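Local coordinates for protein putative triphosphoribosyl-dephospho-coA synthase (PDB 3H9P) that is of unproven function but probably binds ATP and may act as a triphosphoribosyl-dephospho-CoA synthase, at residues V65-S70 against E81-R86. Numbering follows the deposited sequence.
Sequences VPLISS and EAARNR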
loop_
_atom_site.group_PDB
_atom_site.type_symbol
_atom_site.label_atom_id
_atom_site.label_comp_id
_atom_site.label_asym_id
_atom_site.label_seq_id
_atom_site.Cartn_x
_atom_site.Cartn_y
_atom_site.Cartn_z
ATOM N N VAL A 65 20.638 -7.395 -2.549
ATOM C CA VAL A 65 20.813 -8.435 -3.527
ATOM C C VAL A 65 21.013 -7.893 -4.959
ATOM O O VAL A 65 21.887 -8.378 -5.688
ATOM C CB VAL A 65 19.684 -9.519 -3.357
ATOM C CG1 VAL A 65 19.624 -10.440 -4.505
ATOM C CG2 VAL A 65 19.910 -10.273 -2.048
ATOM N N PRO A 66 20.225 -6.890 -5.383
ATOM C CA PRO A 66 20.504 -6.389 -6.746
ATOM C C PRO A 66 21.875 -5.724 -6.905
ATOM O O PRO A 66 22.461 -5.831 -7.988
ATOM C CB PRO A 66 19.408 -5.347 -6.975
ATOM C CG PRO A 66 18.331 -5.755 -6.112
ATOM C CD PRO A 66 18.984 -6.303 -4.862
ATOM N N LEU A 67 22.364 -5.049 -5.852
ATOM C CA LEU A 67 23.701 -4.470 -5.898
ATOM C C LEU A 67 24.761 -5.552 -5.885
ATOM O O LEU A 67 25.728 -5.453 -6.605
ATOM C CB LEU A 67 23.951 -3.494 -4.740
ATOM C CG LEU A 67 22.908 -2.380 -4.580
ATOM C CD1 LEU A 67 23.055 -1.692 -3.217
ATOM C CD2 LEU A 67 22.856 -1.429 -5.760
ATOM N N ILE A 68 24.558 -6.595 -5.072
ATOM C CA ILE A 68 25.502 -7.684 -5.034
ATOM C C ILE A 68 25.555 -8.463 -6.363
ATOM O O ILE A 68 26.592 -8.981 -6.753
ATOM C CB ILE A 68 25.283 -8.583 -3.821
ATOM C CG1 ILE A 68 25.556 -7.730 -2.547
ATOM C CG2 ILE A 68 26.243 -9.827 -3.906
ATOM C CD1 ILE A 68 25.051 -8.283 -1.204
ATOM N N SER A 69 24.440 -8.506 -7.073
ATOM C CA SER A 69 24.387 -9.227 -8.339
ATOM C C SER A 69 25.242 -8.529 -9.364
ATOM O O SER A 69 25.643 -9.138 -10.345
ATOM C CB SER A 69 22.950 -9.353 -8.855
ATOM O OG SER A 69 22.549 -8.148 -9.480
ATOM N N SER A 70 25.537 -7.254 -9.100
ATOM C CA SER A 70 26.402 -6.435 -9.971
ATOM C C SER A 70 27.719 -6.032 -9.284
ATOM O O SER A 70 28.315 -5.000 -9.629
ATOM C CB SER A 70 25.651 -5.169 -10.382
ATOM O OG SER A 70 24.359 -5.490 -10.870
ATOM N N GLU A 81 23.900 1.464 -11.455
ATOM C CA GLU A 81 23.447 1.398 -12.854
ATOM C C GLU A 81 23.284 -0.028 -13.381
ATOM O O GLU A 81 22.311 -0.331 -14.055
ATOM C CB GLU A 81 24.377 2.203 -13.818
ATOM C CG GLU A 81 23.871 2.231 -15.282
ATOM C CD GLU A 81 24.738 3.014 -16.313
ATOM O OE1 GLU A 81 25.915 3.389 -16.032
ATOM O OE2 GLU A 81 24.220 3.252 -17.440
ATOM N N ALA A 82 24.256 -0.891 -13.093
ATOM C CA ALA A 82 24.221 -2.271 -13.571
ATOM C C ALA A 82 23.132 -3.033 -12.844
ATOM O O ALA A 82 22.493 -3.908 -13.422
ATOM C CB ALA A 82 25.587 -2.936 -13.347
ATOM N N ALA A 83 22.942 -2.708 -11.562
ATOM C CA ALA A 83 21.863 -3.324 -10.747
ATOM C C ALA A 83 20.484 -2.914 -11.284
ATOM O O ALA A 83 19.598 -3.732 -11.438
ATOM C CB ALA A 83 22.012 -2.946 -9.258
ATOM N N ARG A 84 20.318 -1.639 -11.609
ATOM C CA ARG A 84 19.070 -1.206 -12.250
ATOM C C ARG A 84 18.849 -1.957 -13.573
ATOM O O ARG A 84 17.737 -2.404 -13.858
ATOM C CB ARG A 84 19.095 0.285 -12.510
ATOM C CG ARG A 84 17.908 0.785 -13.268
ATOM C CD ARG A 84 18.038 2.255 -13.425
ATOM N NE ARG A 84 16.772 2.948 -13.336
ATOM C CZ ARG A 84 16.617 4.237 -13.652
ATOM N NH1 ARG A 84 17.661 4.962 -14.081
ATOM N NH2 ARG A 84 15.416 4.806 -13.551
ATOM N N ASN A 85 19.903 -2.071 -14.372
ATOM C CA ASN A 85 19.846 -2.809 -15.629
ATOM C C ASN A 85 19.505 -4.300 -15.436
ATOM O O ASN A 85 18.633 -4.835 -16.110
ATOM C CB ASN A 85 21.157 -2.630 -16.393
ATOM C CG ASN A 85 21.307 -1.209 -16.984
ATOM O OD1 ASN A 85 20.312 -0.517 -17.246
ATOM N ND2 ASN A 85 22.549 -0.783 -17.212
ATOM N N ARG A 86 20.158 -4.960 -14.484
ATOM C CA ARG A 86 19.768 -6.309 -14.152
ATOM C C ARG A 86 18.324 -6.397 -13.652
ATOM O O ARG A 86 17.626 -7.357 -13.941
ATOM C CB ARG A 86 20.737 -6.959 -13.157
ATOM C CG ARG A 86 22.028 -7.383 -13.797
ATOM C CD ARG A 86 22.929 -8.241 -12.844
ATOM N NE ARG A 86 24.014 -8.806 -13.648
ATOM C CZ ARG A 86 25.176 -8.187 -13.874
ATOM N NH1 ARG A 86 25.438 -7.000 -13.316
ATOM N NH2 ARG A 86 26.077 -8.758 -14.660
#
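Ala83 sets its methyl group against helix 58-68, with CB 3.2 Å from Pro66 O and 3.9 Å from Leu67 CD2. This is the tight, buried part of the contact: Pro66 and Ala83 bring their CA atoms to 5.2 Å, an approach that suits a residue with no side chain beyond CB, and Phe154 packs on Pro66, Leu67 and Ala83 alike. Serine's short hydroxyl suits position 69, where Ser69 OG turns back to bond Pro66 O at 2.8 Å, its chi1 of 80° placing it between backbone N and carbonyl carbon. Toward the partly exposed Arg86 the fit is looser and polar. The long arginine chain, extended from CG to NE, carries its guanidinium across to the serines. Arg86 NH1 gives a weak, bent hydrogen bond (3.1 Å, 147°) to Ser70 OG, near the guanidinium plane. Ser69 O sits over one guanidinium face, toward the rim, and accepts a bond from Arg34. A leucine in place of Arg86 would probably leave Ser70 OG without this donor and take the guanidinium from beneath Ser69 O. The chemistry implies a small methyl packed on Pro66 O and Leu67, beside a serine-arginine patch held by one weak hydrogen bond.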